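Local coordinates for putative diflavin flavoprotein A 5 (Nostoc sp. PCC 7120, PDB 4FEK) that probably carries electrons from NADH to oxygen, reducing it to water, this fragment being its N-terminal metallo-beta-lactamase-like domain, at residues A[12-26]-A[175-187]. Numbering follows the deposited sequence.
Sequences LPIATNTKVLRARSW and IFGAHICGDDVFD
The carbonyl oxygen of Gly-182 is gripped by two arginines that reach across from strand 18-25. Arg-24 NH1 lies 2.9 Å from Gly-182 O, above the carbonyl plane, while Arg-22 NH1 adds a weak bond to the same oxygen. Arg-24 NH1 also forms a salt bridge with Asp-183 OD1 at 3.0 Å, nearly straight (163°) and on the anti lone pair of the carboxylate. Arginine suits this place because a single NH1 serves both carbonyl and carboxylate at the guanidinium edge. A water links Asp-183 OD1 to Arg-24 NH2, the arginine leg being long, and Asp-8 forms a second salt bridge, with Arg-24 NE. Arg-22, bent at chi3 (81°), lays one guanidinium face over the backbone at Val-185; its NH1 is bonded to Gln-10 OE1 and its NH2 to Gly-232 O.

Beyond Arg-24, Cys-181 has its thiol anti to the backbone N (chi1 180°), which carries SG over the face of Trp-26, 3.6 Å from the centroid of the six-membered ring. Small and polarisable, the sulfur fits between this indole and Arg-24 CB. At the other end the contact turns apolar: branched Val-185 sets CG1 against Val-20 CG1 and CG2 on Arg-22 CD, and Phe-186 is long enough to carry CE1 to Leu-12 and CZ to Ile-14 CG2 (3.7 Å) on strand 8-15.

Within the metallo-beta-lactamase-like (ODP) domain, the contact joins the edge hairpin 8-15/18-25 of one mixed sheet to the loop between strand 169-173 of the other and helix 194-205; strand 41-49 pairs with 18-25 on the edge not taken by 8-15, and helix 61-74 packs on Leu-21 and Ala-23.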
loop_
_atom_site.group_PDB
_atom_site.type_symbol
_atom_site.label_atom_id
_atom_site.label_comp_id
_atom_site.label_asym_id
_atom_site.label_seq_id
_atom_site.Cartn_x
_atom_site.Cartn_y
_atom_site.Cartn_z
ATOM N N LEU A 12 -9.974 -1.376 11.822
ATOM C CA LEU A 12 -9.348 -1.788 13.077
ATOM C C LEU A 12 -8.190 -0.847 13.397
ATOM O O LEU A 12 -7.428 -0.468 12.505
ATOM C CB LEU A 12 -8.805 -3.214 12.927
ATOM C CG LEU A 12 -8.804 -4.313 14.005
ATOM C CD1 LEU A 12 -7.403 -4.919 14.175
ATOM C CD2 LEU A 12 -9.379 -3.892 15.369
ATOM N N PRO A 13 -8.060 -0.440 14.672
ATOM C CA PRO A 13 -6.847 0.239 15.138
ATOM C C PRO A 13 -5.665 -0.726 15.071
ATOM O O PRO A 13 -5.810 -1.886 15.448
ATOM C CB PRO A 13 -7.147 0.540 16.618
ATOM C CG PRO A 13 -8.634 0.506 16.734
ATOM C CD PRO A 13 -9.114 -0.489 15.703
ATOM N N ILE A 14 -4.517 -0.272 14.588
ATOM C CA ILE A 14 -3.366 -1.164 14.505
ATOM C C ILE A 14 -2.174 -0.626 15.268
ATOM O O ILE A 14 -1.244 -1.365 15.586
ATOM C CB ILE A 14 -2.969 -1.469 13.042
ATOM C CG1 ILE A 14 -2.509 -0.185 12.337
ATOM C CG2 ILE A 14 -4.128 -2.122 12.333
ATOM C CD1 ILE A 14 -2.015 -0.396 10.866
ATOM N N ALA A 15 -2.206 0.663 15.565
ATOM C CA ALA A 15 -1.110 1.292 16.266
ATOM C C ALA A 15 -1.568 2.642 16.777
ATOM O O ALA A 15 -2.686 3.053 16.504
ATOM C CB ALA A 15 0.081 1.466 15.332
ATOM N N THR A 16 -0.693 3.333 17.502
ATOM C CA THR A 16 -1.000 4.669 17.999
ATOM C C THR A 16 -1.419 5.576 16.855
ATOM O O THR A 16 -0.667 5.767 15.911
ATOM C CB THR A 16 0.190 5.288 18.746
ATOM O OG1 THR A 16 0.575 4.421 19.822
ATOM C CG2 THR A 16 -0.182 6.660 19.302
ATOM N N ASN A 17 -2.651 6.086 16.930
ATOM C CA ASN A 17 -3.203 6.981 15.917
ATOM C C ASN A 17 -3.302 6.352 14.532
ATOM O O ASN A 17 -3.440 7.060 13.538
ATOM C CB ASN A 17 -2.380 8.258 15.813
ATOM C CG ASN A 17 -2.437 9.098 17.084
ATOM O OD1 ASN A 17 -3.507 9.272 17.691
ATOM N ND2 ASN A 17 -1.295 9.627 17.482
ATOM N N THR A 18 -3.280 5.030 14.479
ATOM C CA THR A 18 -3.290 4.347 13.182
ATOM C C THR A 18 -4.375 3.290 13.083
ATOM O O THR A 18 -4.503 2.416 13.964
ATOM C CB THR A 18 -1.920 3.691 12.907
ATOM O OG1 THR A 18 -0.877 4.628 13.188
ATOM C CG2 THR A 18 -1.800 3.208 11.427
ATOM N N LYS A 19 -5.125 3.347 11.979
ATOM C CA LYS A 19 -6.133 2.345 11.658
ATOM C C LYS A 19 -5.944 1.802 10.244
ATOM O O LYS A 19 -5.450 2.524 9.366
ATOM C CB LYS A 19 -7.536 2.951 11.704
ATOM C CG LYS A 19 -7.921 3.490 13.084
ATOM C CD LYS A 19 -9.355 4.029 13.071
ATOM C CE LYS A 19 -9.810 4.381 14.497
ATOM N NZ LYS A 19 -11.007 5.281 14.488
ATOM N N VAL A 20 -6.367 0.556 10.039
ATOM C CA VAL A 20 -6.439 -0.035 8.695
ATOM C C VAL A 20 -7.905 -0.103 8.309
ATOM O O VAL A 20 -8.768 -0.305 9.182
ATOM C CB VAL A 20 -5.755 -1.444 8.603
ATOM C CG1 VAL A 20 -6.403 -2.468 9.554
ATOM C CG2 VAL A 20 -5.804 -1.988 7.149
ATOM N N LEU A 21 -8.182 0.145 7.024
ATOM C CA LEU A 21 -9.447 -0.200 6.405
ATOM C C LEU A 21 -9.146 -1.275 5.372
ATOM O O LEU A 21 -8.453 -0.997 4.401
ATOM C CB LEU A 21 -10.058 1.023 5.695
ATOM C CG LEU A 21 -10.707 2.094 6.583
ATOM C CD1 LEU A 21 -9.637 2.918 7.289
ATOM C CD2 LEU A 21 -11.646 2.993 5.768
ATOM N N ARG A 22 -9.618 -2.501 5.596
ATOM C CA ARG A 22 -9.408 -3.583 4.622
ATOM C C ARG A 22 -10.683 -3.780 3.823
ATOM O O ARG A 22 -11.702 -4.221 4.364
ATOM C CB ARG A 22 -9.068 -4.899 5.327
ATOM C CG ARG A 22 -7.977 -4.810 6.379
ATOM C CD ARG A 22 -7.895 -6.167 7.095
ATOM N NE ARG A 22 -7.134 -7.120 6.328
ATOM C CZ ARG A 22 -7.413 -8.410 6.143
ATOM N NH1 ARG A 22 -8.482 -9.003 6.646
ATOM N NH2 ARG A 22 -6.583 -9.119 5.410
ATOM N N ALA A 23 -10.649 -3.405 2.558
ATOM C CA ALA A 23 -11.774 -3.629 1.669
ATOM C C ALA A 23 -11.645 -5.066 1.230
ATOM O O ALA A 23 -10.613 -5.451 0.672
ATOM C CB ALA A 23 -11.674 -2.720 0.480
ATOM N N ARG A 24 -12.681 -5.856 1.475
ATOM C CA ARG A 24 -12.582 -7.301 1.295
ATOM C C ARG A 24 -13.448 -7.799 0.159
ATOM O O ARG A 24 -14.575 -7.316 -0.041
ATOM C CB ARG A 24 -12.948 -8.035 2.597
ATOM C CG ARG A 24 -12.087 -7.642 3.780
ATOM C CD ARG A 24 -12.257 -8.607 4.924
ATOM N NE ARG A 24 -13.630 -8.631 5.420
ATOM C CZ ARG A 24 -14.102 -9.533 6.275
ATOM N NH1 ARG A 24 -13.312 -10.487 6.749
ATOM N NH2 ARG A 24 -15.375 -9.482 6.650
ATOM N N SER A 25 -12.912 -8.768 -0.589
ATOM C CA SER A 25 -13.695 -9.476 -1.590
ATOM C C SER A 25 -13.441 -10.990 -1.537
ATOM O O SER A 25 -12.297 -11.448 -1.594
ATOM C CB SER A 25 -13.421 -8.948 -2.995
ATOM O OG SER A 25 -14.256 -9.613 -3.950
ATOM N N TRP A 26 -14.508 -11.766 -1.415
ATOM C CA TRP A 26 -14.346 -13.224 -1.329
ATOM C C TRP A 26 -14.100 -13.895 -2.687
ATOM O O TRP A 26 -13.774 -15.087 -2.755
ATOM C CB TRP A 26 -15.533 -13.844 -0.583
ATOM C CG TRP A 26 -15.634 -13.286 0.814
ATOM C CD1 TRP A 26 -16.330 -12.175 1.214
ATOM C CD2 TRP A 26 -14.977 -13.788 1.981
ATOM N NE1 TRP A 26 -16.151 -11.963 2.561
ATOM C CE2 TRP A 26 -15.329 -12.942 3.056
ATOM C CE3 TRP A 26 -14.124 -14.869 2.222
ATOM C CZ2 TRP A 26 -14.865 -13.151 4.354
ATOM C CZ3 TRP A 26 -13.666 -15.078 3.513
ATOM C CH2 TRP A 26 -14.042 -14.226 4.564
ATOM N N ILE A 175 4.446 -4.591 -2.044
ATOM C CA ILE A 175 5.460 -5.538 -1.563
ATOM C C ILE A 175 4.957 -6.332 -0.345
ATOM O O ILE A 175 4.335 -5.753 0.551
ATOM C CB ILE A 175 6.807 -4.866 -1.234
ATOM C CG1 ILE A 175 7.190 -3.814 -2.286
ATOM C CG2 ILE A 175 7.910 -5.936 -1.080
ATOM C CD1 ILE A 175 7.312 -4.353 -3.701
ATOM N N PHE A 176 5.244 -7.639 -0.328
ATOM C CA PHE A 176 4.965 -8.554 0.809
ATOM C C PHE A 176 3.524 -9.012 1.036
ATOM O O PHE A 176 3.231 -9.572 2.102
ATOM C CB PHE A 176 5.454 -7.991 2.160
ATOM C CG PHE A 176 6.882 -7.612 2.190
ATOM C CD1 PHE A 176 7.878 -8.574 2.072
ATOM C CD2 PHE A 176 7.244 -6.286 2.373
ATOM C CE1 PHE A 176 9.201 -8.214 2.118
ATOM C CE2 PHE A 176 8.564 -5.923 2.429
ATOM C CZ PHE A 176 9.550 -6.885 2.297
ATOM N N GLY A 177 2.630 -8.779 0.078
ATOM C CA GLY A 177 1.225 -9.110 0.288
ATOM C C GLY A 177 0.807 -10.521 -0.080
ATOM O O GLY A 177 1.647 -11.414 -0.362
ATOM N N ALA A 178 -0.508 -10.738 -0.081
ATOM C CA ALA A 178 -1.071 -12.030 -0.490
ATOM C C ALA A 178 -2.511 -11.840 -0.900
ATOM O O ALA A 178 -3.236 -11.086 -0.257
ATOM C CB ALA A 178 -0.974 -13.056 0.650
ATOM N N HIS A 179 -2.925 -12.492 -1.984
ATOM C CA HIS A 179 -4.325 -12.404 -2.405
ATOM C C HIS A 179 -5.182 -13.442 -1.709
ATOM O O HIS A 179 -5.436 -14.524 -2.232
ATOM C CB HIS A 179 -4.465 -12.438 -3.932
ATOM C CG HIS A 179 -4.090 -11.141 -4.579
ATOM N ND1 HIS A 179 -4.761 -9.959 -4.311
ATOM C CD2 HIS A 179 -3.085 -10.818 -5.426
ATOM C CE1 HIS A 179 -4.207 -8.976 -5.001
ATOM N NE2 HIS A 179 -3.174 -9.467 -5.670
ATOM N N ILE A 180 -5.632 -13.076 -0.513
ATOM C CA ILE A 180 -6.460 -13.960 0.285
ATOM C C ILE A 180 -7.340 -13.114 1.201
ATOM O O ILE A 180 -6.870 -12.177 1.849
ATOM C CB ILE A 180 -5.611 -14.960 1.084
ATOM C CG1 ILE A 180 -6.492 -15.845 1.961
ATOM C CG2 ILE A 180 -4.567 -14.231 1.933
ATOM C CD1 ILE A 180 -5.788 -17.087 2.474
ATOM N N CYS A 181 -8.629 -13.438 1.209
ATOM C CA CYS A 181 -9.602 -12.744 2.051
ATOM C C CYS A 181 -10.011 -13.638 3.217
ATOM O O CYS A 181 -10.398 -14.793 3.016
ATOM C CB CYS A 181 -10.844 -12.387 1.226
ATOM S SG CYS A 181 -12.118 -11.519 2.202
ATOM N N GLY A 182 -9.924 -13.104 4.429
ATOM C CA GLY A 182 -10.296 -13.832 5.626
ATOM C C GLY A 182 -10.673 -12.865 6.737
ATOM O O GLY A 182 -10.620 -11.654 6.549
ATOM N N ASP A 183 -11.056 -13.388 7.897
ATOM C CA ASP A 183 -11.416 -12.511 9.017
ATOM C C ASP A 183 -10.187 -11.975 9.754
ATOM O O ASP A 183 -10.229 -10.880 10.325
ATOM C CB ASP A 183 -12.363 -13.213 9.995
ATOM C CG ASP A 183 -13.736 -13.504 9.388
ATOM O OD1 ASP A 183 -14.091 -12.917 8.343
ATOM O OD2 ASP A 183 -14.473 -14.320 9.973
ATOM N N ASP A 184 -9.091 -12.735 9.744
ATOM C CA ASP A 184 -7.869 -12.323 10.446
ATOM C C ASP A 184 -7.168 -11.137 9.787
ATOM O O ASP A 184 -6.795 -11.204 8.619
ATOM C CB ASP A 184 -6.895 -13.498 10.537
ATOM C CG ASP A 184 -7.406 -14.609 11.448
ATOM O OD1 ASP A 184 -8.021 -14.289 12.493
ATOM O OD2 ASP A 184 -7.202 -15.797 11.113
ATOM N N VAL A 185 -6.981 -10.063 10.549
ATOM C CA VAL A 185 -6.346 -8.845 10.045
ATOM C C VAL A 185 -4.817 -8.989 9.957
ATOM O O VAL A 185 -4.178 -8.501 9.015
ATOM C CB VAL A 185 -6.703 -7.635 10.938
ATOM C CG1 VAL A 185 -5.848 -6.437 10.617
ATOM C CG2 VAL A 185 -8.198 -7.277 10.803
ATOM N N PHE A 186 -4.248 -9.681 10.937
ATOM C CA PHE A 186 -2.796 -9.841 11.046
ATOM C C PHE A 186 -2.391 -11.251 10.695
ATOM O O PHE A 186 -3.184 -12.179 10.840
ATOM C CB PHE A 186 -2.317 -9.521 12.460
ATOM C CG PHE A 186 -2.542 -8.105 12.855
ATOM C CD1 PHE A 186 -3.701 -7.739 13.532
ATOM C CD2 PHE A 186 -1.610 -7.128 12.536
ATOM C CE1 PHE A 186 -3.927 -6.425 13.893
ATOM C CE2 PHE A 186 -1.824 -5.814 12.898
ATOM C CZ PHE A 186 -2.993 -5.455 13.570
ATOM N N ASP A 187 -1.151 -11.407 10.241
ATOM C CA ASP A 187 -0.641 -12.718 9.861
ATOM C C ASP A 187 -0.660 -13.701 11.037
ATOM O O ASP A 187 0.334 -13.890 11.741
ATOM C CB ASP A 187 0.757 -12.594 9.243
ATOM C CG ASP A 187 1.800 -12.034 10.212
ATOM O OD1 ASP A 187 1.462 -11.658 11.345
ATOM O OD2 ASP A 187 2.983 -11.963 9.830
HETATM O O HOH W 1 -6.909 -11.357 4.468
HETATM O O HOH W 2 -16.587 -12.275 7.828
#